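Local coordinates for translation initiation factor eif-2b-like protein (Chaetomium thermophilum, PDB 4ZEO) that probably takes part in translation initiation as the delta subunit of eIF2B, the guanine nucleotide exchange factor complex that acts on eIF2, at residues Phe169-Ser174 and Leu178-Leu183. Sequence-based numbering, arbitrary orientation.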
# COMPACT_ATOMS: atom_id res chain seq x y z
N PHE A 169 -7.94 3.42 -13.79
CA PHE A 169 -6.68 2.75 -13.49
C PHE A 169 -5.57 3.80 -13.37
O PHE A 169 -4.39 3.49 -13.43
CB PHE A 169 -6.36 1.68 -14.53
CG PHE A 169 -5.57 0.55 -14.00
CD1 PHE A 169 -6.05 -0.17 -12.91
CD2 PHE A 169 -4.37 0.17 -14.59
CE1 PHE A 169 -5.33 -1.22 -12.40
CE2 PHE A 169 -3.64 -0.90 -14.08
CZ PHE A 169 -4.12 -1.59 -12.98
N ALA A 170 -5.98 5.06 -13.21
CA ALA A 170 -5.07 6.15 -12.90
C ALA A 170 -4.50 5.98 -11.48
O ALA A 170 -3.33 6.30 -11.23
CB ALA A 170 -5.76 7.47 -13.05
N LEU A 171 -5.33 5.52 -10.55
CA LEU A 171 -4.85 5.17 -9.21
C LEU A 171 -4.73 3.67 -9.10
O LEU A 171 -5.75 2.98 -9.13
CB LEU A 171 -5.78 5.66 -8.11
CG LEU A 171 -5.88 7.12 -7.75
CD1 LEU A 171 -7.14 7.32 -6.91
CD2 LEU A 171 -4.63 7.56 -7.02
N LYS A 172 -3.51 3.15 -8.93
CA LYS A 172 -3.34 1.70 -8.94
C LYS A 172 -3.06 1.05 -7.60
O LYS A 172 -3.75 0.12 -7.23
CB LYS A 172 -2.22 1.31 -9.93
CG LYS A 172 -2.25 2.07 -11.21
CD LYS A 172 -1.25 1.55 -12.21
CE LYS A 172 -1.39 2.30 -13.55
NZ LYS A 172 -1.38 1.39 -14.74
N ASP A 173 -2.07 1.51 -6.86
CA ASP A 173 -1.72 0.83 -5.62
C ASP A 173 -2.70 1.12 -4.49
O ASP A 173 -3.40 2.13 -4.49
CB ASP A 173 -0.29 1.17 -5.21
CG ASP A 173 -0.10 2.63 -4.96
OD1 ASP A 173 -0.37 3.42 -5.89
OD2 ASP A 173 0.30 2.97 -3.83
N SER A 174 -2.75 0.20 -3.54
CA SER A 174 -3.68 0.26 -2.42
C SER A 174 -3.46 1.48 -1.52
O SER A 174 -4.42 2.04 -1.00
CB SER A 174 -3.58 -1.02 -1.58
OG SER A 174 -2.25 -1.25 -1.18
N LEU A 178 -5.99 4.44 -0.93
CA LEU A 178 -6.45 4.73 0.43
C LEU A 178 -6.36 6.24 0.75
O LEU A 178 -7.32 6.84 1.25
CB LEU A 178 -5.65 3.91 1.46
CG LEU A 178 -5.92 4.26 2.94
CD1 LEU A 178 -7.38 4.06 3.31
CD2 LEU A 178 -5.04 3.46 3.87
N LYS A 179 -5.23 6.85 0.42
CA LYS A 179 -5.03 8.27 0.68
C LYS A 179 -6.03 9.14 -0.07
O LYS A 179 -6.59 10.07 0.50
CB LYS A 179 -3.61 8.69 0.31
CG LYS A 179 -3.18 10.00 0.91
CD LYS A 179 -1.87 10.50 0.33
CE LYS A 179 -1.51 11.84 0.92
NZ LYS A 179 -0.09 12.31 0.63
N ALA A 180 -6.25 8.84 -1.35
CA ALA A 180 -7.19 9.60 -2.15
C ALA A 180 -8.59 9.48 -1.54
O ALA A 180 -9.31 10.47 -1.40
CB ALA A 180 -7.18 9.09 -3.61
N THR A 181 -8.93 8.27 -1.10
CA THR A 181 -10.20 8.00 -0.45
C THR A 181 -10.36 8.77 0.85
O THR A 181 -11.41 9.36 1.09
CB THR A 181 -10.36 6.49 -0.14
OG1 THR A 181 -10.21 5.73 -1.35
CG2 THR A 181 -11.72 6.19 0.48
N LEU A 182 -9.34 8.74 1.70
CA LEU A 182 -9.41 9.43 2.99
C LEU A 182 -9.56 10.94 2.79
O LEU A 182 -10.31 11.58 3.52
CB LEU A 182 -8.18 9.13 3.85
CG LEU A 182 -8.15 7.66 4.29
CD1 LEU A 182 -6.93 7.29 5.13
CD2 LEU A 182 -9.40 7.33 5.03
N LEU A 183 -8.86 11.49 1.81
CA LEU A 183 -8.98 12.92 1.51
C LEU A 183 -10.35 13.29 0.94
O LEU A 183 -10.89 14.34 1.27
CB LEU A 183 -7.89 13.36 0.54
CG LEU A 183 -6.47 13.39 1.09
CD1 LEU A 183 -5.49 13.74 -0.02
CD2 LEU A 183 -6.35 14.34 2.27
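Ser174 O accepts a hydrogen bond from Leu178 N at 2.9 Å, the i to i+4 bond of the first turn of helix 174-191. Further along, the CA atoms of Leu171 and Ala180 are 8.7 Å apart. Residues 169-173 form the linker, Ser174 opens the helix, and segment 178-183 is part of the helix itself. Phe169 has positive phi and ends helix 157-168 in a Schellman motif. Asp173 is the N-cap of the next helix. Its carboxylate caps a backbone N just past Ser174, and OD1 is hydrogen-bonded to Ser176 OG.

The side-chain contact is small and apolar. Leu171 reaches across from the linker, and its CD1 meets Ala180 CB at 3.7 Å. Only one methyl branch makes this touch. CB of Leu171 already points toward the helix, and with CG anti to the carbonyl carbon (chi1 -72°) the side chain extends so that CD1 reaches Ala180. The hydroxyl of Ser174 turns to another partner, Asn396 OD1.

The arrangement is a short connection between two consecutive packed helices: a Schellman motif closes the first and an Asp N-cap opens the second. Leu171 also packs on Gln165 and Met166 of helix 157-168, while Ala180 touches Val162, so the contact lies where the two helices face each other. Ser174 N is hydrogen-bonded to Glu360 OE2, just before the short strand 361-362. Leu178 packs on Ile395 and on Ala225 and Ala229 of helix 224-239, and Leu182 touches both that helix and helix 246-277.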